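Local atomic coordinates of spectinomycin 9-adenylyltransferase (Enterococcus faecalis, PDB entry 6SXJ), a protein that transfers an adenylyl group from ATP to the 9-hydroxyl of spectinomycin, releasing diphosphate and making the bacterium resistant to this antibiotic. Residues L130-Y135 with G198-K203; R164-S169 with I192-T197; L186-M191 with L243-L248; N208-S213 with N249-K254. One frame throughout, in Å; residues are numbered along the deposited sequence.

Contact 1 (L130-Y135 with G198-K203)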
loop_
_atom_site.group_PDB
_atom_site.type_symbol
_atom_site.label_atom_id
_atom_site.label_comp_id
_atom_site.label_asym_id
_atom_site.label_seq_id
_atom_site.Cartn_x
_atom_site.Cartn_y
_atom_site.Cartn_z
ATOM N N LEU A 130 -7.450 2.700 -2.041
ATOM C CA LEU A 130 -7.303 1.903 -3.251
ATOM C C LEU A 130 -7.318 2.767 -4.504
ATOM O O LEU A 130 -6.787 2.355 -5.542
ATOM C CB LEU A 130 -8.411 0.852 -3.309
ATOM C CG LEU A 130 -8.448 -0.045 -4.544
ATOM C CD1 LEU A 130 -7.198 -0.903 -4.661
ATOM C CD2 LEU A 130 -9.694 -0.912 -4.485
ATOM N N THR A 131 -7.905 3.959 -4.435
ATOM C CA THR A 131 -7.856 4.847 -5.590
ATOM C C THR A 131 -6.427 5.274 -5.902
ATOM O O THR A 131 -6.080 5.484 -7.068
ATOM C CB THR A 131 -8.739 6.077 -5.352
ATOM O OG1 THR A 131 -10.115 5.686 -5.408
ATOM C CG2 THR A 131 -8.474 7.142 -6.412
ATOM N N ILE A 132 -5.596 5.441 -4.877
ATOM C CA ILE A 132 -4.199 5.796 -5.103
ATOM C C ILE A 132 -3.418 4.592 -5.605
ATOM O O ILE A 132 -2.485 4.738 -6.406
ATOM C CB ILE A 132 -3.597 6.352 -3.803
ATOM C CG1 ILE A 132 -4.515 7.425 -3.212
ATOM C CG2 ILE A 132 -2.221 6.931 -4.049
ATOM C CD1 ILE A 132 -4.163 7.807 -1.788
ATOM N N MET A 133 -3.784 3.394 -5.146
ATOM C CA MET A 133 -3.123 2.180 -5.600
ATOM C C MET A 133 -3.424 1.920 -7.067
ATOM O O MET A 133 -2.508 1.731 -7.876
ATOM C CB MET A 133 -3.573 1.001 -4.739
ATOM C CG MET A 133 -3.492 1.269 -3.251
ATOM S SD MET A 133 -4.147 -0.066 -2.242
ATOM C CE MET A 133 -3.600 -1.516 -3.153
ATOM N N LEU A 134 -4.708 1.910 -7.427
ATOM C CA LEU A 134 -5.081 1.699 -8.821
ATOM C C LEU A 134 -4.461 2.763 -9.716
ATOM O O LEU A 134 -4.059 2.477 -10.850
ATOM C CB LEU A 134 -6.602 1.692 -8.961
ATOM C CG LEU A 134 -7.356 0.625 -8.165
ATOM C CD1 LEU A 134 -8.859 0.760 -8.364
ATOM C CD2 LEU A 134 -6.884 -0.762 -8.565
ATOM N N TYR A 135 -4.372 3.998 -9.226
ATOM C CA TYR A 135 -3.689 5.038 -9.987
ATOM C C TYR A 135 -2.210 4.704 -10.139
ATOM O O TYR A 135 -1.652 4.781 -11.240
ATOM C CB TYR A 135 -3.871 6.392 -9.303
ATOM C CG TYR A 135 -3.197 7.534 -10.018
ATOM C CD1 TYR A 135 -3.848 8.229 -11.030
ATOM C CD2 TYR A 135 -1.906 7.924 -9.678
ATOM C CE1 TYR A 135 -3.227 9.275 -11.689
ATOM C CE2 TYR A 135 -1.282 8.968 -10.325
ATOM C CZ TYR A 135 -1.945 9.639 -11.330
ATOM O OH TYR A 135 -1.321 10.682 -11.974
ATOM N N GLY A 198 3.374 14.744 -9.302
ATOM C CA GLY A 198 2.391 13.844 -9.873
ATOM C C GLY A 198 2.748 12.379 -9.730
ATOM O O GLY A 198 1.955 11.502 -10.085
ATOM N N LYS A 199 3.936 12.100 -9.206
ATOM C CA LYS A 199 4.458 10.747 -9.126
ATOM C C LYS A 199 4.505 10.278 -7.677
ATOM O O LYS A 199 4.695 11.074 -6.753
ATOM C CB LYS A 199 5.863 10.663 -9.739
ATOM C CG LYS A 199 6.193 11.770 -10.739
ATOM C CD LYS A 199 7.617 11.631 -11.292
ATOM C CE LYS A 199 7.790 10.351 -12.106
ATOM N NZ LYS A 199 8.874 10.458 -13.128
ATOM N N ILE A 200 4.322 8.973 -7.489
ATOM C CA ILE A 200 4.469 8.344 -6.183
ATOM C C ILE A 200 5.898 7.842 -6.057
ATOM O O ILE A 200 6.507 7.410 -7.041
ATOM C CB ILE A 200 3.461 7.194 -5.995
ATOM C CG1 ILE A 200 2.038 7.744 -5.948
ATOM C CG2 ILE A 200 3.766 6.418 -4.718
ATOM C CD1 ILE A 200 0.972 6.679 -6.037
ATOM N N ILE A 201 6.446 7.902 -4.845
ATOM C CA ILE A 201 7.803 7.413 -4.605
ATOM C C ILE A 201 7.888 6.796 -3.212
ATOM O O ILE A 201 6.947 6.937 -2.415
ATOM C CB ILE A 201 8.846 8.531 -4.780
ATOM C CG1 ILE A 201 8.988 9.344 -3.491
ATOM C CG2 ILE A 201 8.482 9.447 -5.945
ATOM C CD1 ILE A 201 9.984 10.486 -3.597
ATOM N N PRO A 202 8.989 6.127 -2.871
ATOM C CA PRO A 202 9.060 5.430 -1.582
ATOM C C PRO A 202 9.181 6.403 -0.423
ATOM O O PRO A 202 9.639 7.538 -0.564
ATOM C CB PRO A 202 10.316 4.554 -1.701
ATOM C CG PRO A 202 10.769 4.658 -3.144
ATOM C CD PRO A 202 10.227 5.958 -3.654
ATOM N N LYS A 203 8.770 5.921 0.753
ATOM C CA LYS A 203 8.720 6.777 1.932
ATOM C C LYS A 203 10.093 7.357 2.254
ATOM O O LYS A 203 10.247 8.576 2.396
ATOM C CB LYS A 203 8.185 5.989 3.130
ATOM C CG LYS A 203 6.844 5.324 2.907
ATOM C CD LYS A 203 6.501 4.399 4.073
ATOM C CE LYS A 203 5.192 4.800 4.732
ATOM N NZ LYS A 203 5.005 4.145 6.058
#

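Contact 2 (R164-S169 with I192-T197)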
loop_
_atom_site.group_PDB
_atom_site.type_symbol
_atom_site.label_atom_id
_atom_site.label_comp_id
_atom_site.label_asym_id
_atom_site.label_seq_id
_atom_site.Cartn_x
_atom_site.Cartn_y
_atom_site.Cartn_z
ATOM N N ARG A 164 -8.811 13.833 -3.811
ATOM C CA ARG A 164 -9.750 13.544 -2.751
ATOM C C ARG A 164 -9.277 12.398 -1.883
ATOM O O ARG A 164 -9.591 12.362 -0.691
ATOM C CB ARG A 164 -11.096 13.190 -3.353
ATOM C CG ARG A 164 -12.229 13.004 -2.337
ATOM C CD ARG A 164 -13.587 13.589 -2.824
ATOM N NE ARG A 164 -13.946 13.090 -4.141
ATOM C CZ ARG A 164 -14.906 12.202 -4.353
ATOM N NH1 ARG A 164 -15.612 11.738 -3.334
ATOM N NH2 ARG A 164 -15.153 11.781 -5.582
ATOM N N ALA A 165 -8.614 11.401 -2.484
ATOM C CA ALA A 165 -8.134 10.245 -1.734
ATOM C C ALA A 165 -7.049 10.645 -0.740
ATOM O O ALA A 165 -7.115 10.299 0.446
ATOM C CB ALA A 165 -7.615 9.189 -2.714
ATOM N N ILE A 166 -6.036 11.376 -1.209
ATOM C CA ILE A 166 -4.923 11.740 -0.335
ATOM C C ILE A 166 -5.404 12.603 0.825
ATOM O O ILE A 166 -5.008 12.396 1.979
ATOM C CB ILE A 166 -3.823 12.448 -1.146
ATOM C CG1 ILE A 166 -3.038 11.434 -1.981
ATOM C CG2 ILE A 166 -2.894 13.224 -0.212
ATOM C CD1 ILE A 166 -2.051 12.057 -2.938
ATOM N N MET A 167 -6.257 13.592 0.545
ATOM C CA MET A 167 -6.688 14.503 1.598
ATOM C C MET A 167 -7.505 13.777 2.659
ATOM O O MET A 167 -7.330 14.005 3.861
ATOM C CB MET A 167 -7.509 15.641 1.001
ATOM C CG MET A 167 -6.853 16.398 -0.133
ATOM S SD MET A 167 -5.110 16.750 0.117
ATOM C CE MET A 167 -5.147 17.821 1.536
ATOM N N ASP A 168 -8.409 12.901 2.237
ATOM C CA ASP A 168 -9.231 12.193 3.210
ATOM C C ASP A 168 -8.374 11.291 4.099
ATOM O O ASP A 168 -8.629 11.171 5.303
ATOM C CB ASP A 168 -10.310 11.383 2.492
ATOM C CG ASP A 168 -11.484 12.229 2.031
ATOM O OD1 ASP A 168 -11.457 13.446 2.273
ATOM O OD2 ASP A 168 -12.432 11.675 1.426
ATOM N N SER A 169 -7.303 10.719 3.547
ATOM C CA SER A 169 -6.429 9.868 4.350
ATOM C C SER A 169 -5.598 10.688 5.328
ATOM O O SER A 169 -5.390 10.275 6.476
ATOM C CB SER A 169 -5.514 9.056 3.439
ATOM O OG SER A 169 -4.506 8.412 4.193
ATOM N N ILE A 192 2.727 14.670 -0.008
ATOM C CA ILE A 192 2.963 16.016 -0.511
ATOM C C ILE A 192 3.577 15.962 -1.905
ATOM O O ILE A 192 3.144 16.659 -2.829
ATOM C CB ILE A 192 3.846 16.806 0.472
ATOM C CG1 ILE A 192 3.013 17.247 1.682
ATOM C CG2 ILE A 192 4.469 18.001 -0.227
ATOM C CD1 ILE A 192 3.842 17.650 2.873
ATOM N N LEU A 193 4.579 15.097 -2.077
ATOM C CA LEU A 193 5.215 14.957 -3.380
ATOM C C LEU A 193 4.199 14.638 -4.462
ATOM O O LEU A 193 4.108 15.364 -5.457
ATOM C CB LEU A 193 6.294 13.885 -3.314
ATOM C CG LEU A 193 7.588 14.373 -2.657
ATOM C CD1 LEU A 193 8.627 13.272 -2.540
ATOM C CD2 LEU A 193 8.149 15.572 -3.391
ATOM N N THR A 194 3.386 13.593 -4.252
ATOM C CA THR A 194 2.500 13.135 -5.309
ATOM C C THR A 194 1.434 14.175 -5.643
ATOM O O THR A 194 1.035 14.266 -6.807
ATOM C CB THR A 194 1.877 11.788 -4.945
ATOM O OG1 THR A 194 0.814 11.543 -5.865
ATOM C CG2 THR A 194 1.368 11.771 -3.542
ATOM N N MET A 195 1.017 15.019 -4.688
ATOM C CA MET A 195 0.010 16.009 -5.036
ATOM C C MET A 195 0.574 17.158 -5.839
ATOM O O MET A 195 -0.197 17.792 -6.552
ATOM C CB MET A 195 -0.681 16.587 -3.817
ATOM C CG MET A 195 -1.867 17.405 -4.157
ATOM S SD MET A 195 -3.300 17.119 -3.140
ATOM C CE MET A 195 -3.812 15.571 -3.777
ATOM N N ASP A 196 1.892 17.390 -5.818
ATOM C CA ASP A 196 2.460 18.429 -6.673
ATOM C C ASP A 196 2.934 17.804 -7.977
ATOM O O ASP A 196 2.176 17.790 -8.951
ATOM C CB ASP A 196 3.600 19.174 -5.982
ATOM C CG ASP A 196 3.657 20.627 -6.380
ATOM O OD1 ASP A 196 3.554 21.491 -5.499
ATOM O OD2 ASP A 196 3.784 20.915 -7.581
ATOM N N THR A 197 4.158 17.257 -7.988
ATOM C CA THR A 197 4.759 16.742 -9.214
ATOM C C THR A 197 3.782 15.835 -9.949
ATOM O O THR A 197 3.376 16.121 -11.079
ATOM C CB THR A 197 6.050 15.989 -8.883
ATOM O OG1 THR A 197 5.713 14.724 -8.302
ATOM C CG2 THR A 197 6.923 16.784 -7.918
#

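Contact 3 (L186-M191 with L243-L248)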
loop_
_atom_site.group_PDB
_atom_site.type_symbol
_atom_site.label_atom_id
_atom_site.label_comp_id
_atom_site.label_asym_id
_atom_site.label_seq_id
_atom_site.Cartn_x
_atom_site.Cartn_y
_atom_site.Cartn_z
ATOM N N LEU A 186 6.223 10.156 7.202
ATOM C CA LEU A 186 6.714 9.919 5.849
ATOM C C LEU A 186 5.576 9.709 4.861
ATOM O O LEU A 186 5.707 10.070 3.687
ATOM C CB LEU A 186 7.665 8.722 5.838
ATOM C CG LEU A 186 8.799 8.817 6.863
ATOM C CD1 LEU A 186 9.314 7.428 7.210
ATOM C CD2 LEU A 186 9.930 9.701 6.356
ATOM N N THR A 187 4.455 9.146 5.310
ATOM C CA THR A 187 3.270 9.114 4.461
ATOM C C THR A 187 2.898 10.521 4.009
ATOM O O THR A 187 2.715 10.778 2.813
ATOM C CB THR A 187 2.105 8.460 5.207
ATOM O OG1 THR A 187 2.556 7.270 5.868
ATOM C CG2 THR A 187 0.980 8.108 4.233
ATOM N N LEU A 188 2.794 11.455 4.959
ATOM C CA LEU A 188 2.501 12.838 4.603
ATOM C C LEU A 188 3.557 13.398 3.659
ATOM O O LEU A 188 3.235 14.133 2.720
ATOM C CB LEU A 188 2.411 13.695 5.864
ATOM C CG LEU A 188 1.164 13.550 6.740
ATOM C CD1 LEU A 188 1.398 14.247 8.068
ATOM C CD2 LEU A 188 -0.054 14.101 6.060
ATOM N N CYS A 189 4.830 13.073 3.900
ATOM C CA CYS A 189 5.882 13.503 2.981
ATOM C C CYS A 189 5.659 12.917 1.592
ATOM O O CYS A 189 5.708 13.634 0.584
ATOM C CB CYS A 189 7.250 13.098 3.523
ATOM S SG CYS A 189 7.783 14.034 4.966
ATOM N N ARG A 190 5.423 11.605 1.518
ATOM C CA ARG A 190 4.996 10.997 0.263
ATOM C C ARG A 190 3.762 11.712 -0.282
ATOM O O ARG A 190 3.712 12.081 -1.459
ATOM C CB ARG A 190 4.711 9.505 0.474
ATOM C CG ARG A 190 4.530 8.708 -0.813
ATOM C CD ARG A 190 4.003 7.299 -0.549
ATOM N NE ARG A 190 2.627 7.282 -0.044
ATOM C CZ ARG A 190 1.546 7.558 -0.772
ATOM N NH1 ARG A 190 1.660 7.885 -2.054
ATOM N NH2 ARG A 190 0.343 7.508 -0.211
ATOM N N MET A 191 2.767 11.927 0.588
ATOM C CA MET A 191 1.514 12.562 0.169
ATOM C C MET A 191 1.761 13.898 -0.506
ATOM O O MET A 191 1.078 14.252 -1.479
ATOM C CB MET A 191 0.617 12.784 1.381
ATOM C CG MET A 191 -0.127 11.574 1.884
ATOM S SD MET A 191 -1.363 12.119 3.057
ATOM C CE MET A 191 -2.386 10.668 3.235
ATOM N N LEU A 243 4.080 18.995 16.068
ATOM C CA LEU A 243 4.405 20.192 15.295
ATOM C C LEU A 243 4.668 19.862 13.834
ATOM O O LEU A 243 4.188 20.554 12.928
ATOM C CB LEU A 243 5.618 20.887 15.912
ATOM C CG LEU A 243 5.477 21.136 17.412
ATOM C CD1 LEU A 243 6.716 21.767 17.996
ATOM C CD2 LEU A 243 4.255 22.009 17.669
ATOM N N THR A 244 5.453 18.815 13.582
ATOM C CA THR A 244 5.771 18.468 12.200
ATOM C C THR A 244 4.543 17.936 11.474
ATOM O O THR A 244 4.310 18.269 10.307
ATOM C CB THR A 244 6.907 17.445 12.168
ATOM O OG1 THR A 244 8.098 18.027 12.714
ATOM C CG2 THR A 244 7.175 16.998 10.754
ATOM N N ILE A 245 3.753 17.091 12.142
ATOM C CA ILE A 245 2.485 16.649 11.564
ATOM C C ILE A 245 1.664 17.859 11.138
ATOM O O ILE A 245 1.164 17.935 10.006
ATOM C CB ILE A 245 1.717 15.774 12.574
ATOM C CG1 ILE A 245 2.484 14.475 12.852
ATOM C CG2 ILE A 245 0.316 15.467 12.069
ATOM C CD1 ILE A 245 2.198 13.370 11.855
ATOM N N ASN A 246 1.508 18.826 12.049
ATOM C CA ASN A 246 0.790 20.053 11.722
ATOM C C ASN A 246 1.439 20.754 10.536
ATOM O O ASN A 246 0.758 21.146 9.581
ATOM C CB ASN A 246 0.751 20.975 12.942
ATOM C CG ASN A 246 -0.139 20.441 14.047
ATOM O OD1 ASN A 246 -0.968 19.557 13.816
ATOM N ND2 ASN A 246 0.031 20.972 15.259
ATOM N N TYR A 247 2.765 20.898 10.573
ATOM C CA TYR A 247 3.470 21.539 9.469
ATOM C C TYR A 247 3.209 20.817 8.152
ATOM O O TYR A 247 2.846 21.439 7.145
ATOM C CB TYR A 247 4.971 21.574 9.757
ATOM C CG TYR A 247 5.788 21.857 8.518
ATOM C CD1 TYR A 247 5.828 23.136 7.978
ATOM C CD2 TYR A 247 6.500 20.846 7.870
ATOM C CE1 TYR A 247 6.554 23.411 6.843
ATOM C CE2 TYR A 247 7.240 21.117 6.730
ATOM C CZ TYR A 247 7.260 22.405 6.221
ATOM O OH TYR A 247 7.982 22.705 5.087
ATOM N N LEU A 248 3.414 19.498 8.134
ATOM C CA LEU A 248 3.229 18.739 6.902
ATOM C C LEU A 248 1.785 18.803 6.426
ATOM O O LEU A 248 1.522 18.890 5.221
ATOM C CB LEU A 248 3.653 17.288 7.120
ATOM C CG LEU A 248 5.143 17.101 7.409
ATOM C CD1 LEU A 248 5.470 15.668 7.773
ATOM C CD2 LEU A 248 5.925 17.561 6.191
#

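Contact 4 (N208-S213 with N249-K254)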
loop_
_atom_site.group_PDB
_atom_site.type_symbol
_atom_site.label_atom_id
_atom_site.label_comp_id
_atom_site.label_asym_id
_atom_site.label_seq_id
_atom_site.Cartn_x
_atom_site.Cartn_y
_atom_site.Cartn_z
ATOM N N ASN A 208 13.509 12.369 2.849
ATOM C CA ASN A 208 14.661 13.242 2.667
ATOM C C ASN A 208 14.438 14.292 1.588
ATOM O O ASN A 208 15.094 15.339 1.622
ATOM C CB ASN A 208 15.901 12.409 2.337
ATOM C CG ASN A 208 16.046 11.200 3.249
ATOM O OD1 ASN A 208 15.086 10.467 3.472
ATOM N ND2 ASN A 208 17.242 10.997 3.787
ATOM N N ALA A 209 13.518 14.054 0.652
ATOM C CA ALA A 209 13.194 15.080 -0.334
ATOM C C ALA A 209 12.372 16.203 0.289
ATOM O O ALA A 209 12.595 17.382 -0.011
ATOM C CB ALA A 209 12.443 14.456 -1.509
ATOM N N VAL A 210 11.418 15.862 1.161
ATOM C CA VAL A 210 10.581 16.892 1.773
ATOM C C VAL A 210 11.309 17.569 2.929
ATOM O O VAL A 210 11.172 18.779 3.136
ATOM C CB VAL A 210 9.237 16.296 2.235
ATOM C CG1 VAL A 210 8.330 17.397 2.786
ATOM C CG2 VAL A 210 8.554 15.559 1.096
ATOM N N ALA A 211 12.085 16.803 3.704
ATOM C CA ALA A 211 12.845 17.390 4.803
ATOM C C ALA A 211 13.749 18.512 4.309
ATOM O O ALA A 211 13.936 19.521 5.001
ATOM C CB ALA A 211 13.666 16.308 5.507
ATOM N N GLU A 212 14.309 18.358 3.108
ATOM C CA GLU A 212 15.182 19.384 2.545
ATOM C C GLU A 212 14.450 20.711 2.410
ATOM O O GLU A 212 15.021 21.774 2.679
ATOM C CB GLU A 212 15.718 18.908 1.190
ATOM C CG GLU A 212 16.059 19.997 0.182
ATOM C CD GLU A 212 16.672 19.424 -1.099
ATOM O OE1 GLU A 212 16.729 18.181 -1.228
ATOM O OE2 GLU A 212 17.099 20.211 -1.973
ATOM N N SER A 213 13.179 20.670 2.014
ATOM C CA SER A 213 12.392 21.871 1.788
ATOM C C SER A 213 11.661 22.343 3.039
ATOM O O SER A 213 10.724 23.146 2.929
ATOM C CB SER A 213 11.380 21.619 0.671
ATOM O OG SER A 213 10.726 20.376 0.872
ATOM N N ASN A 249 0.834 18.743 7.360
ATOM C CA ASN A 249 -0.574 18.789 6.981
ATOM C C ASN A 249 -0.924 20.132 6.350
ATOM O O ASN A 249 -1.542 20.191 5.281
ATOM C CB ASN A 249 -1.448 18.518 8.206
ATOM C CG ASN A 249 -2.904 18.306 7.846
ATOM O OD1 ASN A 249 -3.226 17.547 6.934
ATOM N ND2 ASN A 249 -3.792 18.983 8.559
ATOM N N ASN A 250 -0.544 21.231 7.004
ATOM C CA ASN A 250 -0.828 22.547 6.442
ATOM C C ASN A 250 -0.135 22.723 5.095
ATOM O O ASN A 250 -0.758 23.149 4.118
ATOM C CB ASN A 250 -0.414 23.634 7.433
ATOM C CG ASN A 250 -1.388 23.756 8.604
ATOM O OD1 ASN A 250 -0.984 23.720 9.769
ATOM N ND2 ASN A 250 -2.676 23.893 8.296
ATOM N N ARG A 251 1.155 22.381 5.020
ATOM C CA ARG A 251 1.846 22.378 3.731
ATOM C C ARG A 251 1.053 21.604 2.685
ATOM O O ARG A 251 0.922 22.044 1.537
ATOM C CB ARG A 251 3.240 21.776 3.905
ATOM C CG ARG A 251 4.198 21.948 2.741
ATOM C CD ARG A 251 5.388 21.016 2.943
ATOM N NE ARG A 251 6.643 21.529 2.405
ATOM C CZ ARG A 251 6.895 21.672 1.109
ATOM N NH1 ARG A 251 5.970 21.357 0.213
ATOM N NH2 ARG A 251 8.072 22.138 0.710
ATOM N N LEU A 252 0.502 20.451 3.073
ATOM C CA LEU A 252 -0.280 19.647 2.141
ATOM C C LEU A 252 -1.597 20.326 1.791
ATOM O O LEU A 252 -2.011 20.323 0.626
ATOM C CB LEU A 252 -0.531 18.268 2.746
ATOM C CG LEU A 252 -1.474 17.294 2.033
ATOM C CD1 LEU A 252 -1.006 16.995 0.622
ATOM C CD2 LEU A 252 -1.588 16.004 2.854
ATOM N N LYS A 253 -2.267 20.919 2.782
ATOM C CA LYS A 253 -3.563 21.544 2.540
ATOM C C LYS A 253 -3.488 22.674 1.519
ATOM O O LYS A 253 -4.524 23.057 0.964
ATOM C CB LYS A 253 -4.144 22.069 3.854
ATOM C CG LYS A 253 -4.851 21.015 4.689
ATOM C CD LYS A 253 -4.733 21.326 6.184
ATOM C CE LYS A 253 -6.027 21.927 6.746
ATOM N NZ LYS A 253 -5.860 22.386 8.165
ATOM N N LYS A 254 -2.299 23.223 1.265
ATOM C CA LYS A 254 -2.099 24.192 0.195
ATOM C C LYS A 254 -1.900 23.529 -1.163
ATOM O O LYS A 254 -1.446 24.195 -2.101
ATOM C CB LYS A 254 -0.894 25.086 0.507
ATOM C CG LYS A 254 -0.809 25.565 1.946
ATOM C CD LYS A 254 -2.105 26.240 2.390
ATOM C CE LYS A 254 -2.810 25.438 3.482
ATOM N NZ LYS A 254 -4.297 25.632 3.477
#

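Contact 1 (L130-Y135 with G198-K203)
I200 contributes the largest buried surface here, and its side chain reaches from the loop between helices 181-196 and 203-212 to meet I132 on helix 130-139. The touch is made by methyl groups: I200 CD1 comes to 3.8 Å from I132 CG2, the two side chains crossing at about a right angle. The same CD1 lies 4.0 Å from the carbonyl O of I132, so the isoleucine tip rests against the helix backbone as well as the branch. With I132 CG1 turned beside its own backbone N (chi1 -49°), CG2 is left as the branch that faces the loop. Y135, one turn further on, adds the next largest area. Its ring presents an edge to the carbonyl O of G198, which lies near the ring plane, but Y135 OH and G198 O are 3.9 Å apart, too far for a hydrogen bond. G198, with positive phi, is the first residue to leave helical backbone angles. I132 also packs on A165 and I166 of helix 159-173. Through L130 and L134, helix 130-139 packs on strand 85-91, consistent with a junction between the nucleotidyltransferase sheet and the helical aminoglycoside adenylyltransferase C-terminal domain.

Contact 2 (R164-S169 with I192-T197)
The helical segments that bring I166 to M195 run nearly antiparallel, 155° between their directions, with axes 10.8 Å apart at closest approach. I166 and M195 bury the most surface, and both point toward the opposite helix. I166 CD1 meets the methyl of T194 tip to tip, the CD1 to CG2 distance of 3.5 Å being tighter than a usual van der Waals contact. T194 CG2 sits between its own backbone N and carbonyl carbon, while OG1 is turned anti to the N (chi1 167°), so the methyl is the branch offered to I166. M195 slides past I166 in the opposite direction, and its CE lies 4.0 Å from I166 CD1. The two thioethers cross at about a right angle, with M167 SD 3.7 Å from M195 SD. Both chains bend at chi2, which sets where the sulfur lies, and again at chi3, which turns the terminal methyl; in M195 that methyl lies on I166. M191 covers I166 from the preceding turn of helix 181-196, and L252 of helix 241-253 touches M167. The pairing is dominated by methyls and polarisable sulfurs, which hold the helices by dispersion and burial, without directional bonds.

Contact 3 (L186-M191 with L243-L248)
L188 and L248 form the centre of a near-parallel helix pair in the C-terminal helical domain, where the segments 186-191 and 243-248 run 15° apart, their axes 10.1 Å from each other at closest approach. The two leucines point at each other and supply most of the buried surface. L188 CD1 approaches L248 CB to 3.9 Å, and their CB atoms lie 4.0 Å apart, so the bases meet and each leucine's CD1 lies against the other's CB. The L248 methyls also reach C189, whose SG lies 4.0 Å from CD1 and slightly farther from CD2 of L248. All four touching residues are buried and apolar. Around this first shell, L173 of helix 159-173 packs on L188, and I174 and Y177 from the loop after it on I245. V210 of helix 203-212 and I222 of helix 216-229 pack on C189. Beside the apolar core, helix 241-253 is tied to helix 216-229 by T244 OG1, hydrogen-bonded to R221 and H218, and by the Y247 ring, stacked with that of H218. I245 begins to the side of the interface, but its chain turns at chi2 (-86°) and carries CD1 to 4.0 Å from L188 CD1.

Contact 4 (N208-S213 with N249-K254)
R251 stretches from helix 241-253 toward the C-terminal end of helix 203-212, where it lies beside S213 and, more loosely, V210. Its CG is anti to the backbone N (chi1 -168°), which sends the long chain away from its own helix before a bend at chi3 sets the guanidinium beside S213.

The polar approaches across the contact are close without being hydrogen bonds. R251 NH2 comes to 3.2 Å from S213 OG, but the angle is poor and the hydroxyl lies oblique to the guanidinium. The carbonyl O of S213 sits in the guanidinium plane, at its edge, 3.6 Å from R251 NH2, which is long and does not count as a bond. The carbonyls ending a helix would probably make this a favourable place for a positive charge.

The bonds that fix these groups lie mostly within each side. S213 OG donates to V210 O at 2.8 Å, with a C=O to donor angle of 116° and the donor tilted 28° from the carbonyl plane. The same carbonyl also takes a weak bond from S213 N and is hydrogen-bonded to S214 OG. R251 NE is held by Y247 OH, which pairs with S214 OG as well, so the arginine is coupled indirectly to the turn after helix 203-212.

Contact with carbon is slight: V210 CG1 stands 4.5 Å from R251 NE, and R251 NH2 also lies 3.3 Å from S213 CB. The arrangement is an arginine near the end of helix 241-253 laid against the C-terminal turn of helix 203-212, beside I192 of helix 181-196, in the helical bundle of the aminoglycoside adenylyltransferase C-terminal domain.

From the N terminus, helix 130-139 opens contact 1, whose loop closes at 198-203 and probably ties the nucleotidyltransferase part to the C-terminal domain. Contact 2 nests inside that loop, pairing helix 159-173 with the end of helix 181-196. Contact 3 starts on the same helix 181-196, before either loop has closed, and ends on helix 241-253, so it crosses both. Contact 4 opens on helix 203-212, after contacts 1 and 2 are complete, and closes just beyond contact 3, which it crosses. Helix 181-196 thus serves contacts 2 and 3 and helix 241-253 serves contacts 3 and 4, while I201 against L193 joins contact 1 to contact 2.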